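Local coordinates for ThiJ/PfpI family protein (Pseudomonas syringae pv. tomato, PDB 3EWN) that is of unknown function but belongs to the DJ-1/PfpI family, an alpha/beta group whose relatives include hydratases, peptidases and chaperones, at residues N16-M21 against L189-Y194; E24-L29 against C44-L49; L85-A90 against Y119-C124; G138-S143 against V164-R169. One frame throughout, in Å; residues are numbered along the deposited sequence.

In the fold
From the N terminus, the loop at 16-21 returns to 189-194, where one helix ends and the next begins. This contact, interaction 1, closes the largest loop, and the other three lie within it in series. Interaction 2 packs strand 25-29 against the end of helix 36-46, interaction 3 pairs strands 87-90 and 119-123, and interaction 4 sets 138-143 against the hairpin turn at 164-169. The central sheet joins the last three: strand 25-29 neighbours 87-90, and Ile120 N probably hydrogen-bonds to Asn168 O. Interactions 1 and 2 touch through the Arg190-Glu24 salt bridge, whereas interactions 1 and 4 remain about 8 Å apart at their nearest atoms.

Interaction 1: residues N16-M21 against L189-Y194; sequences NKVPWM and LRDQTY
An inverse gamma turn centred on Pro19 lies against the N-cap of helix 192-201, where Asp191 and Tyr194 meet the loop that precedes strand 25-29. The cap is identified by Asp191 OD1, which accepts from Tyr194 N at 2.8 Å with a nearly straight bond (164°). The other carboxylate oxygen, Asp191 OD2, approaches Pro19 CD to 3.2 Å, and so the capping group also forms part of the surface on which the proline ring rests.

Beside it, Arg190 reaches over the turn. Its chain bends at chi2 (-57°), folding CD back toward CA, and at the tip NH1 donates to Pro19 O at 3.1 Å and, weakly, to Trp20 O at 2.8 Å. The remaining guanidinium nitrogens are held by other partners, NE in a salt bridge with Glu24 and NH2 by Met50 O.

Val18 divides its branches: CG2 meets Thr193 CG2 at 3.8 Å, while CG1 lies over the centre of the Trp20 ring and also touches the edge of Tyr194 at CD1. Trp20 CE3 then comes within 3.7 Å of Tyr194 CE1, the two rings inclined by 46°. Tyr194 OH is engaged by Ser48 O and Met50 N. Two backbone carbonyls facing one arginine NH1, one of them only weakly bonded, and a proline set on an Asp N-cap are the features of a loop docked onto a helix-to-helix junction.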
loop_
_atom_site.group_PDB
_atom_site.type_symbol
_atom_site.label_atom_id
_atom_site.label_comp_id
_atom_site.label_asym_id
_atom_site.label_seq_id
_atom_site.Cartn_x
_atom_site.Cartn_y
_atom_site.Cartn_z
ATOM N N ASN A 16 -2.190 6.876 29.553
ATOM C CA ASN A 16 -1.166 6.242 30.378
ATOM C C ASN A 16 -1.142 4.711 30.391
ATOM O O ASN A 16 -0.131 4.113 30.761
ATOM C CB ASN A 16 -1.277 6.753 31.816
ATOM C CG ASN A 16 -2.654 6.530 32.404
ATOM O OD1 ASN A 16 -3.082 5.390 32.600
ATOM N ND2 ASN A 16 -3.363 7.621 32.679
ATOM N N LYS A 17 -2.236 4.068 29.988
ATOM C CA LYS A 17 -2.275 2.608 29.991
ATOM C C LYS A 17 -2.143 1.959 28.615
ATOM O O LYS A 17 -2.100 0.735 28.511
ATOM C CB LYS A 17 -3.555 2.115 30.668
ATOM C CG LYS A 17 -3.610 2.411 32.163
ATOM C CD LYS A 17 -4.925 1.959 32.773
ATOM C CE LYS A 17 -6.103 2.654 32.109
ATOM N NZ LYS A 17 -6.019 4.138 32.215
ATOM N N VAL A 18 -2.086 2.772 27.565
ATOM C CA VAL A 18 -1.936 2.241 26.213
ATOM C C VAL A 18 -0.552 1.602 26.097
ATOM O O VAL A 18 0.443 2.198 26.503
ATOM C CB VAL A 18 -2.043 3.364 25.149
ATOM C CG1 VAL A 18 -1.800 2.795 23.760
ATOM C CG2 VAL A 18 -3.405 4.034 25.228
ATOM N N PRO A 19 -0.471 0.375 25.557
ATOM C CA PRO A 19 0.834 -0.280 25.421
ATOM C C PRO A 19 1.650 0.302 24.262
ATOM O O PRO A 19 1.771 -0.309 23.199
ATOM C CB PRO A 19 0.460 -1.747 25.207
ATOM C CG PRO A 19 -0.842 -1.654 24.483
ATOM C CD PRO A 19 -1.565 -0.555 25.226
ATOM N N TRP A 20 2.209 1.489 24.481
ATOM C CA TRP A 20 2.998 2.177 23.463
ATOM C C TRP A 20 4.189 1.373 22.961
ATOM O O TRP A 20 4.450 1.331 21.758
ATOM C CB TRP A 20 3.483 3.530 23.997
ATOM C CG TRP A 20 2.356 4.464 24.302
ATOM C CD1 TRP A 20 2.005 4.963 25.525
ATOM C CD2 TRP A 20 1.386 4.957 23.373
ATOM N NE1 TRP A 20 0.869 5.732 25.415
ATOM C CE2 TRP A 20 0.470 5.744 24.104
ATOM C CE3 TRP A 20 1.200 4.804 21.992
ATOM C CZ2 TRP A 20 -0.619 6.379 23.499
ATOM C CZ3 TRP A 20 0.116 5.434 21.391
ATOM C CH2 TRP A 20 -0.782 6.211 22.147
HETATM N N MSE A 21 4.909 0.744 23.886
HETATM C CA MSE A 21 6.083 -0.052 23.539
HETATM C C MSE A 21 5.793 -1.538 23.402
HETATM O O MSE A 21 4.940 -2.093 24.092
HETATM C CB MSE A 21 7.193 0.134 24.580
HETATM C CG MSE A 21 8.082 1.346 24.377
HETATM SE SE MSE A 21 9.032 1.292 22.692
HETATM C CE MSE A 21 9.850 -0.409 22.861
ATOM N N LEU A 189 -2.184 -7.141 18.782
ATOM C CA LEU A 189 -0.851 -7.058 19.374
ATOM C C LEU A 189 -0.725 -6.047 20.519
ATOM O O LEU A 189 -0.006 -6.287 21.493
ATOM C CB LEU A 189 0.172 -6.749 18.277
ATOM C CG LEU A 189 0.276 -7.855 17.220
ATOM C CD1 LEU A 189 1.124 -7.382 16.041
ATOM C CD2 LEU A 189 0.872 -9.105 17.851
ATOM N N ARG A 190 -1.412 -4.917 20.401
ATOM C CA ARG A 190 -1.375 -3.889 21.439
ATOM C C ARG A 190 -2.793 -3.799 21.996
ATOM O O ARG A 190 -3.210 -4.674 22.746
ATOM C CB ARG A 190 -0.914 -2.556 20.838
ATOM C CG ARG A 190 0.482 -2.619 20.205
ATOM C CD ARG A 190 1.542 -3.082 21.200
ATOM N NE ARG A 190 2.851 -3.265 20.571
ATOM C CZ ARG A 190 3.721 -2.291 20.326
ATOM N NH1 ARG A 190 3.444 -1.035 20.662
ATOM N NH2 ARG A 190 4.869 -2.570 19.724
ATOM N N ASP A 191 -3.531 -2.748 21.654
ATOM C CA ASP A 191 -4.919 -2.648 22.097
ATOM C C ASP A 191 -5.705 -1.811 21.096
ATOM O O ASP A 191 -5.135 -1.307 20.133
ATOM C CB ASP A 191 -5.037 -2.099 23.537
ATOM C CG ASP A 191 -4.728 -0.617 23.656
ATOM O OD1 ASP A 191 -4.535 0.066 22.630
ATOM O OD2 ASP A 191 -4.690 -0.132 24.809
ATOM N N GLN A 192 -7.007 -1.671 21.300
ATOM C CA GLN A 192 -7.815 -0.922 20.345
ATOM C C GLN A 192 -7.454 0.550 20.228
ATOM O O GLN A 192 -7.512 1.128 19.141
ATOM C CB GLN A 192 -9.298 -1.051 20.685
ATOM C CG GLN A 192 -10.192 -0.433 19.626
ATOM C CD GLN A 192 -11.652 -0.745 19.843
ATOM O OE1 GLN A 192 -12.000 -1.828 20.307
ATOM N NE2 GLN A 192 -12.520 0.194 19.481
ATOM N N THR A 193 -7.087 1.167 21.344
ATOM C CA THR A 193 -6.733 2.579 21.313
ATOM C C THR A 193 -5.506 2.809 20.439
ATOM O O THR A 193 -5.444 3.782 19.682
ATOM C CB THR A 193 -6.451 3.113 22.719
ATOM O OG1 THR A 193 -7.605 2.899 23.543
ATOM C CG2 THR A 193 -6.143 4.606 22.666
ATOM N N TYR A 194 -4.528 1.917 20.549
ATOM C CA TYR A 194 -3.313 2.046 19.753
ATOM C C TYR A 194 -3.714 1.949 18.285
ATOM O O TYR A 194 -3.268 2.742 17.454
ATOM C CB TYR A 194 -2.329 0.928 20.102
ATOM C CG TYR A 194 -0.924 1.150 19.582
ATOM C CD1 TYR A 194 0.114 1.467 20.455
ATOM C CD2 TYR A 194 -0.634 1.050 18.224
ATOM C CE1 TYR A 194 1.405 1.680 19.993
ATOM C CE2 TYR A 194 0.660 1.263 17.748
ATOM C CZ TYR A 194 1.671 1.576 18.638
ATOM O OH TYR A 194 2.953 1.773 18.184
#

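Interaction 2: residues E24-L29 against C44-L49; sequences EQIAML and CMFGSL
The Phe46 ring has Ile26 on one face and Met28 at its edge, both side chains coming from strand 25-29. Ile26 CG2 stands 4.3 Å above the ring plane and is offset toward the rim. Selenomethionine Met28 reaches the edge with its terminal methyl, CE lying near the ring plane and 3.7 Å from Phe46 CD2. The selenium itself is 5.4 Å from the ring centroid and 69° off the normal, an oblique Met-aromatic contact. A chi3 of 84°, about the CG-SE bond, bends the chain and places CE here.

The delta carbon of Ile26 has two neighbours, Phe46 CD1 and Leu49 CD1, each 3.9 Å from Ile26 CD1; the isoleucine and leucine chains cross there at about a right angle. Leu49 comes into place through a type I turn from Phe46 to Leu49. Leu49 N to Phe46 O closes the turn, and just before it Met45 O accepts from Ser48 OG (2.7 Å) and Ser48 N.

At the start of the strand, Glu24 OE1 passes Leu49 CB at 4.4 Å, its carboxylate being engaged by Arg190. Ile54 of strand 53-58 and Met185 of helix 177-189 also touch Phe46, enclosing it further. Alternate strand residues Ile26 and Met28, facing Phe46 near the C-terminal part of the helix and Leu49 of the turn beyond, form part of the apolar core of a beta-alpha-beta unit, strand 25-29, helix 36-46 and strand 53-58.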
loop_
_atom_site.group_PDB
_atom_site.type_symbol
_atom_site.label_atom_id
_atom_site.label_comp_id
_atom_site.label_asym_id
_atom_site.label_seq_id
_atom_site.Cartn_x
_atom_site.Cartn_y
_atom_site.Cartn_z
ATOM N N GLU A 24 7.686 -7.032 19.354
ATOM C CA GLU A 24 7.310 -8.030 18.362
ATOM C C GLU A 24 8.381 -8.277 17.303
ATOM O O GLU A 24 9.095 -7.362 16.891
ATOM C CB GLU A 24 6.007 -7.627 17.658
ATOM C CG GLU A 24 4.800 -7.504 18.581
ATOM C CD GLU A 24 4.600 -6.097 19.120
ATOM O OE1 GLU A 24 5.512 -5.252 18.987
ATOM O OE2 GLU A 24 3.517 -5.837 19.685
ATOM N N GLN A 25 8.477 -9.529 16.872
ATOM C CA GLN A 25 9.412 -9.942 15.830
ATOM C C GLN A 25 8.490 -10.328 14.685
ATOM O O GLN A 25 7.779 -11.324 14.772
ATOM C CB GLN A 25 10.219 -11.160 16.280
ATOM C CG GLN A 25 11.060 -10.919 17.522
ATOM C CD GLN A 25 12.083 -9.825 17.322
ATOM O OE1 GLN A 25 12.827 -9.829 16.341
ATOM N NE2 GLN A 25 12.133 -8.879 18.258
ATOM N N ILE A 26 8.517 -9.546 13.613
ATOM C CA ILE A 26 7.630 -9.767 12.479
ATOM C C ILE A 26 8.380 -10.062 11.189
ATOM O O ILE A 26 9.151 -9.230 10.710
ATOM C CB ILE A 26 6.733 -8.518 12.279
ATOM C CG1 ILE A 26 5.918 -8.269 13.553
ATOM C CG2 ILE A 26 5.822 -8.698 11.077
ATOM C CD1 ILE A 26 5.251 -6.905 13.620
ATOM N N ALA A 27 8.150 -11.246 10.626
ATOM C CA ALA A 27 8.806 -11.626 9.380
ATOM C C ALA A 27 7.812 -11.582 8.224
ATOM O O ALA A 27 6.775 -12.245 8.260
ATOM C CB ALA A 27 9.406 -13.028 9.501
HETATM N N MSE A 28 8.142 -10.803 7.198
HETATM C CA MSE A 28 7.287 -10.666 6.027
HETATM C C MSE A 28 8.014 -11.185 4.793
HETATM O O MSE A 28 9.024 -10.629 4.372
HETATM C CB MSE A 28 6.900 -9.196 5.846
HETATM C CG MSE A 28 6.277 -8.578 7.108
HETATM SE SE MSE A 28 5.718 -6.742 6.940
HETATM C CE MSE A 28 3.987 -7.015 6.181
ATOM N N LEU A 29 7.495 -12.267 4.226
ATOM C CA LEU A 29 8.086 -12.874 3.047
ATOM C C LEU A 29 7.871 -12.016 1.806
ATOM O O LEU A 29 6.803 -11.437 1.626
ATOM C CB LEU A 29 7.467 -14.256 2.806
ATOM C CG LEU A 29 7.894 -15.004 1.541
ATOM C CD1 LEU A 29 9.310 -15.536 1.706
ATOM C CD2 LEU A 29 6.924 -16.156 1.282
ATOM N N CYS A 44 2.267 -1.063 6.417
ATOM C CA CYS A 44 1.831 0.247 6.882
ATOM C C CYS A 44 1.354 0.149 8.330
ATOM O O CYS A 44 1.689 0.986 9.171
ATOM C CB CYS A 44 0.689 0.750 5.999
ATOM S SG CYS A 44 -0.117 2.257 6.577
HETATM N N MSE A 45 0.575 -0.887 8.619
HETATM C CA MSE A 45 0.057 -1.084 9.965
HETATM C C MSE A 45 1.090 -1.659 10.928
HETATM O O MSE A 45 1.223 -1.168 12.043
HETATM C CB MSE A 45 -1.183 -1.982 9.936
HETATM C CG MSE A 45 -2.362 -1.369 9.173
HETATM SE SE MSE A 45 -2.929 0.348 9.835
HETATM C CE MSE A 45 -4.091 0.854 8.423
ATOM N N PHE A 46 1.813 -2.696 10.514
ATOM C CA PHE A 46 2.826 -3.282 11.389
ATOM C C PHE A 46 3.916 -2.260 11.688
ATOM O O PHE A 46 4.498 -2.244 12.779
ATOM C CB PHE A 46 3.476 -4.509 10.742
ATOM C CG PHE A 46 2.597 -5.724 10.704
ATOM C CD1 PHE A 46 1.897 -6.127 11.835
ATOM C CD2 PHE A 46 2.503 -6.493 9.550
ATOM C CE1 PHE A 46 1.120 -7.282 11.818
ATOM C CE2 PHE A 46 1.727 -7.652 9.524
ATOM C CZ PHE A 46 1.035 -8.045 10.663
ATOM N N GLY A 47 4.186 -1.407 10.708
ATOM C CA GLY A 47 5.211 -0.392 10.867
ATOM C C GLY A 47 4.872 0.644 11.921
ATOM O O GLY A 47 5.752 1.375 12.373
ATOM N N SER A 48 3.605 0.707 12.321
ATOM C CA SER A 48 3.174 1.671 13.330
ATOM C C SER A 48 3.510 1.217 14.749
ATOM O O SER A 48 3.434 2.003 15.686
ATOM C CB SER A 48 1.664 1.903 13.239
ATOM O OG SER A 48 0.958 0.827 13.834
ATOM N N LEU A 49 3.878 -0.051 14.898
ATOM C CA LEU A 49 4.204 -0.621 16.201
ATOM C C LEU A 49 5.574 -0.185 16.733
ATOM O O LEU A 49 6.606 -0.596 16.208
ATOM C CB LEU A 49 4.149 -2.151 16.102
ATOM C CG LEU A 49 2.796 -2.743 15.688
ATOM C CD1 LEU A 49 2.959 -4.212 15.322
ATOM C CD2 LEU A 49 1.798 -2.579 16.831
#

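Interaction 3: residues L85-A90 against Y119-C124; sequences LTVLFA and YITSVC
Phe89 runs beside Thr121 and Val123 where strands 87-90 and 119-123 lie side by side in the parallel part of the mixed central sheet of this DJ-1/PfpI alpha/beta fold. Starting from the backbone, Phe89 CB lies 3.4 Å from Thr121 OG1. The ring follows with CG anti to the backbone N (chi1 168°). Of the ring atoms, CD1 keeps close to the same hydroxyl, CE1 reaches Val123 CG2 at 3.6 Å, and CZ ends beside Val123 CB and CG2. Both OG1 and CG2 meet the ring at its edge, near its plane, so the contact is made along one side of the phenyl group.

The strands run at 21° to each other, with Val87, Leu88, Phe89 and Ala90 paired to Tyr119, Ile120, Thr121 and Ser122. A continuous ladder proves the parallel register: Tyr119 N to Thr86 O, Leu88 N to Tyr119 O at 3.0 Å, Thr121 N to Leu88 O, Ala90 N to Thr121 O, and Val123 N to Ala90 O at 3.1 Å. Val87, Phe89, Tyr119 and Thr121 share a face of the sheet, where helix 177-189 touches Val87, Tyr119 and Thr121. On the opposite face, Leu88 and Ala90 meet Met110 of helix 104-114.

Cys124, near the C-terminal end of the strand, has a positive phi of 60°, consistent with the nucleophile elbow of DJ-1 relatives; whether it is reactive here is not established. Leu88 O takes two donors from a single residue, Thr121 N at 2.8 Å and Thr121 OG1 at 2.9 Å.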
loop_
_atom_site.group_PDB
_atom_site.type_symbol
_atom_site.label_atom_id
_atom_site.label_comp_id
_atom_site.label_asym_id
_atom_site.label_seq_id
_atom_site.Cartn_x
_atom_site.Cartn_y
_atom_site.Cartn_z
ATOM N N LEU A 85 9.239 -16.217 15.919
ATOM C CA LEU A 85 8.605 -14.963 15.528
ATOM C C LEU A 85 7.261 -14.702 16.192
ATOM O O LEU A 85 6.573 -15.630 16.615
ATOM C CB LEU A 85 8.388 -14.963 14.014
ATOM C CG LEU A 85 9.622 -15.172 13.136
ATOM C CD1 LEU A 85 9.192 -15.622 11.743
ATOM C CD2 LEU A 85 10.428 -13.885 13.075
ATOM N N THR A 86 6.893 -13.426 16.274
ATOM C CA THR A 86 5.600 -13.052 16.827
ATOM C C THR A 86 4.623 -13.241 15.674
ATOM O O THR A 86 3.517 -13.759 15.848
ATOM C CB THR A 86 5.572 -11.574 17.251
ATOM O OG1 THR A 86 6.647 -11.324 18.163
ATOM C CG2 THR A 86 4.246 -11.236 17.918
ATOM N N VAL A 87 5.055 -12.826 14.485
ATOM C CA VAL A 87 4.227 -12.941 13.289
ATOM C C VAL A 87 4.986 -13.394 12.047
ATOM O O VAL A 87 6.072 -12.900 11.756
ATOM C CB VAL A 87 3.558 -11.593 12.937
ATOM C CG1 VAL A 87 2.704 -11.755 11.681
ATOM C CG2 VAL A 87 2.713 -11.103 14.098
ATOM N N LEU A 88 4.405 -14.350 11.328
ATOM C CA LEU A 88 4.973 -14.835 10.071
ATOM C C LEU A 88 3.925 -14.376 9.069
ATOM O O LEU A 88 2.736 -14.601 9.282
ATOM C CB LEU A 88 5.081 -16.362 10.057
ATOM C CG LEU A 88 5.574 -16.984 8.740
ATOM C CD1 LEU A 88 6.965 -16.449 8.373
ATOM C CD2 LEU A 88 5.610 -18.493 8.879
ATOM N N PHE A 89 4.350 -13.733 7.986
ATOM C CA PHE A 89 3.404 -13.207 7.005
ATOM C C PHE A 89 3.809 -13.462 5.562
ATOM O O PHE A 89 4.984 -13.379 5.222
ATOM C CB PHE A 89 3.261 -11.693 7.215
ATOM C CG PHE A 89 2.535 -10.984 6.103
ATOM C CD1 PHE A 89 1.154 -10.812 6.151
ATOM C CD2 PHE A 89 3.233 -10.490 5.006
ATOM C CE1 PHE A 89 0.481 -10.154 5.122
ATOM C CE2 PHE A 89 2.570 -9.832 3.970
ATOM C CZ PHE A 89 1.190 -9.663 4.029
ATOM N N ALA A 90 2.820 -13.749 4.713
ATOM C CA ALA A 90 3.083 -13.969 3.294
ATOM C C ALA A 90 2.111 -13.178 2.428
ATOM O O ALA A 90 0.895 -13.250 2.622
ATOM C CB ALA A 90 2.978 -15.448 2.952
ATOM N N TYR A 119 1.716 -16.008 15.538
ATOM C CA TYR A 119 0.655 -15.774 14.566
ATOM C C TYR A 119 1.152 -16.141 13.177
ATOM O O TYR A 119 2.274 -15.803 12.807
ATOM C CB TYR A 119 0.237 -14.305 14.565
ATOM C CG TYR A 119 -0.364 -13.819 15.863
ATOM C CD1 TYR A 119 -1.702 -14.071 16.179
ATOM C CD2 TYR A 119 0.405 -13.102 16.778
ATOM C CE1 TYR A 119 -2.255 -13.616 17.374
ATOM C CE2 TYR A 119 -0.139 -12.641 17.974
ATOM C CZ TYR A 119 -1.467 -12.903 18.263
ATOM O OH TYR A 119 -2.005 -12.446 19.443
ATOM N N ILE A 120 0.307 -16.842 12.425
ATOM C CA ILE A 120 0.609 -17.252 11.057
ATOM C C ILE A 120 -0.396 -16.470 10.222
ATOM O O ILE A 120 -1.608 -16.651 10.359
ATOM C CB ILE A 120 0.408 -18.769 10.889
ATOM C CG1 ILE A 120 1.456 -19.505 11.730
ATOM C CG2 ILE A 120 0.499 -19.158 9.418
ATOM C CD1 ILE A 120 1.314 -21.014 11.723
ATOM N N THR A 121 0.105 -15.601 9.357
ATOM C CA THR A 121 -0.777 -14.742 8.583
ATOM C C THR A 121 -0.422 -14.608 7.113
ATOM O O THR A 121 0.670 -14.966 6.683
ATOM C CB THR A 121 -0.781 -13.330 9.185
ATOM O OG1 THR A 121 0.510 -12.736 8.987
ATOM C CG2 THR A 121 -1.068 -13.384 10.686
ATOM N N SER A 122 -1.363 -14.064 6.352
ATOM C CA SER A 122 -1.165 -13.838 4.929
ATOM C C SER A 122 -2.277 -12.941 4.425
ATOM O O SER A 122 -3.286 -12.734 5.102
ATOM C CB SER A 122 -1.193 -15.161 4.150
ATOM O OG SER A 122 -2.499 -15.725 4.120
ATOM N N VAL A 123 -2.070 -12.390 3.240
ATOM C CA VAL A 123 -3.059 -11.542 2.599
ATOM C C VAL A 123 -3.155 -11.987 1.144
ATOM O O VAL A 123 -2.162 -12.406 0.549
ATOM C CB VAL A 123 -2.642 -10.045 2.664
ATOM C CG1 VAL A 123 -3.449 -9.217 1.667
ATOM C CG2 VAL A 123 -2.858 -9.517 4.070
ATOM N N CYS A 124 -4.358 -11.943 0.582
ATOM C CA CYS A 124 -4.538 -12.298 -0.818
ATOM C C CYS A 124 -4.102 -13.739 -1.106
ATOM O O CYS A 124 -4.288 -14.623 -0.274
ATOM C CB CYS A 124 -3.742 -11.307 -1.676
ATOM S SG CYS A 124 -4.244 -11.187 -3.402
#

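Interaction 4: residues G138-S143 against V164-R169; sequences GYKATS and VRDRNR
Lys140 and Asp166 are nearest backbone neighbours at 5.8 Å between CA atoms, and Ala141 is likewise nearest to Val164, so the segments run in opposite senses. The later one folds back on itself in a type II' turn from Asp166 to Arg169. Asp166 N donates to Arg169 O and Arg169 N to Asp166 O, while Arg167 takes the positive phi (59°) expected after the first turn residue.

Across the contact, Lys140 N gives a nearly straight bond (165°) to Asp166 OD2, 2.8 Å away, which accepts on its anti lone pair. Arg167 grips the same carboxylate side-on: NE meets OD1 of Asp166 at 2.8 Å in a salt bridge, and NH1 meets OD2, both from above the carboxylate plane. OD2 thus serves a backbone amide and a guanidinium.

Tyr139 is sandwiched between two arginines. The guanidinium of Arg167 lies on one face and that of Arg169 on the opposite face, with CZ of each 3.8 Å from the Tyr139 ring centroid; the Arg169 plane is only 5° from the ring. Both are cation-pi stacks. The Arg169 group is turned in place by Asn168 OD1, which accepts from Arg169 NH1 at 2.7 Å, and by Leu135 O, which holds NE. Water 1 joins Tyr139 OH to Asn168 OD1.

Farther along, Val164 CG2 packs on Thr142 CB at 3.7 Å. An aromatic ring stacked between arginines of the type II' turn fastens the 138-143 segment to the tight beta hairpin of strands 163-166 and 169-172, at the edge of the central sheet.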
loop_
_atom_site.group_PDB
_atom_site.type_symbol
_atom_site.label_atom_id
_atom_site.label_comp_id
_atom_site.label_asym_id
_atom_site.label_seq_id
_atom_site.Cartn_x
_atom_site.Cartn_y
_atom_site.Cartn_z
ATOM N N GLY A 138 -6.876 -27.941 8.539
ATOM C CA GLY A 138 -8.068 -27.820 9.360
ATOM C C GLY A 138 -8.395 -26.394 9.768
ATOM O O GLY A 138 -9.280 -26.172 10.590
ATOM N N TYR A 139 -7.690 -25.426 9.189
ATOM C CA TYR A 139 -7.903 -24.016 9.516
ATOM C C TYR A 139 -8.761 -23.272 8.509
ATOM O O TYR A 139 -8.617 -23.460 7.301
ATOM C CB TYR A 139 -6.558 -23.287 9.605
ATOM C CG TYR A 139 -5.741 -23.641 10.818
ATOM C CD1 TYR A 139 -5.884 -22.932 12.006
ATOM C CD2 TYR A 139 -4.847 -24.713 10.787
ATOM C CE1 TYR A 139 -5.158 -23.285 13.142
ATOM C CE2 TYR A 139 -4.123 -25.072 11.904
ATOM C CZ TYR A 139 -4.281 -24.359 13.080
ATOM O OH TYR A 139 -3.561 -24.723 14.190
ATOM N N LYS A 140 -9.656 -22.425 9.010
ATOM C CA LYS A 140 -10.478 -21.607 8.131
ATOM C C LYS A 140 -9.524 -20.534 7.621
ATOM O O LYS A 140 -8.649 -20.071 8.355
ATOM C CB LYS A 140 -11.621 -20.945 8.912
ATOM C CG LYS A 140 -12.757 -21.875 9.265
ATOM C CD LYS A 140 -13.745 -21.198 10.209
ATOM C CE LYS A 140 -14.334 -19.930 9.617
ATOM N NZ LYS A 140 -15.231 -19.249 10.597
ATOM N N ALA A 141 -9.682 -20.145 6.365
ATOM C CA ALA A 141 -8.817 -19.125 5.796
ATOM C C ALA A 141 -9.433 -18.561 4.532
ATOM O O ALA A 141 -10.221 -19.229 3.862
ATOM C CB ALA A 141 -7.441 -19.713 5.492
ATOM N N THR A 142 -9.076 -17.323 4.216
ATOM C CA THR A 142 -9.587 -16.677 3.019
ATOM C C THR A 142 -8.426 -16.431 2.063
ATOM O O THR A 142 -7.298 -16.839 2.330
ATOM C CB THR A 142 -10.303 -15.345 3.361
ATOM O OG1 THR A 142 -10.879 -14.795 2.168
ATOM C CG2 THR A 142 -9.329 -14.343 3.952
ATOM N N SER A 143 -8.701 -15.778 0.943
ATOM C CA SER A 143 -7.666 -15.500 -0.046
ATOM C C SER A 143 -8.290 -14.574 -1.079
ATOM O O SER A 143 -9.391 -14.071 -0.871
ATOM C CB SER A 143 -7.235 -16.808 -0.715
ATOM O OG SER A 143 -6.047 -16.647 -1.471
ATOM N N VAL A 164 -10.234 -13.356 8.103
ATOM C CA VAL A 164 -10.634 -14.577 8.791
ATOM C C VAL A 164 -9.633 -14.979 9.860
ATOM O O VAL A 164 -8.429 -15.034 9.604
ATOM C CB VAL A 164 -10.763 -15.760 7.794
ATOM C CG1 VAL A 164 -11.107 -17.045 8.545
ATOM C CG2 VAL A 164 -11.821 -15.452 6.752
ATOM N N ARG A 165 -10.129 -15.240 11.067
ATOM C CA ARG A 165 -9.256 -15.686 12.135
ATOM C C ARG A 165 -9.715 -17.036 12.661
ATOM O O ARG A 165 -10.890 -17.243 12.931
ATOM C CB ARG A 165 -9.210 -14.695 13.300
ATOM C CG ARG A 165 -8.314 -15.219 14.419
ATOM C CD ARG A 165 -8.148 -14.269 15.591
ATOM N NE ARG A 165 -7.247 -14.860 16.579
ATOM C CZ ARG A 165 -6.886 -14.277 17.716
ATOM N NH1 ARG A 165 -7.349 -13.074 18.025
ATOM N NH2 ARG A 165 -6.054 -14.898 18.544
ATOM N N ASP A 166 -8.776 -17.960 12.779
ATOM C CA ASP A 166 -9.062 -19.288 13.304
ATOM C C ASP A 166 -7.860 -19.594 14.183
ATOM O O ASP A 166 -6.778 -19.906 13.682
ATOM C CB ASP A 166 -9.167 -20.302 12.168
ATOM C CG ASP A 166 -9.471 -21.706 12.663
ATOM O OD1 ASP A 166 -9.512 -21.920 13.894
ATOM O OD2 ASP A 166 -9.662 -22.598 11.814
ATOM N N ARG A 167 -8.053 -19.503 15.494
ATOM C CA ARG A 167 -6.971 -19.733 16.430
ATOM C C ARG A 167 -5.861 -18.727 16.114
ATOM O O ARG A 167 -6.114 -17.521 16.094
ATOM C CB ARG A 167 -6.492 -21.185 16.327
ATOM C CG ARG A 167 -7.446 -22.163 17.029
ATOM C CD ARG A 167 -7.279 -23.586 16.519
ATOM N NE ARG A 167 -7.880 -23.750 15.198
ATOM C CZ ARG A 167 -7.718 -24.821 14.432
ATOM N NH1 ARG A 167 -8.307 -24.880 13.244
ATOM N NH2 ARG A 167 -6.959 -25.830 14.851
ATOM N N ASN A 168 -4.644 -19.192 15.855
ATOM C CA ASN A 168 -3.570 -18.250 15.570
ATOM C C ASN A 168 -3.304 -18.046 14.078
ATOM O O ASN A 168 -2.237 -17.577 13.691
ATOM C CB ASN A 168 -2.293 -18.674 16.298
ATOM C CG ASN A 168 -1.605 -19.838 15.633
ATOM O OD1 ASN A 168 -2.254 -20.752 15.124
ATOM N ND2 ASN A 168 -0.277 -19.818 15.644
ATOM N N ARG A 169 -4.280 -18.405 13.250
ATOM C CA ARG A 169 -4.181 -18.219 11.805
ATOM C C ARG A 169 -5.086 -17.048 11.450
ATOM O O ARG A 169 -6.292 -17.105 11.683
ATOM C CB ARG A 169 -4.673 -19.460 11.049
ATOM C CG ARG A 169 -3.589 -20.444 10.627
ATOM C CD ARG A 169 -2.868 -21.059 11.819
ATOM N NE ARG A 169 -2.091 -22.223 11.403
ATOM C CZ ARG A 169 -1.322 -22.943 12.214
ATOM N NH1 ARG A 169 -1.217 -22.616 13.495
ATOM N NH2 ARG A 169 -0.671 -23.999 11.747
HETATM O O HOH W 1 -3.457 -23.156 16.227
HETATM O O HOH W 2 -7.120 -17.695 8.526
#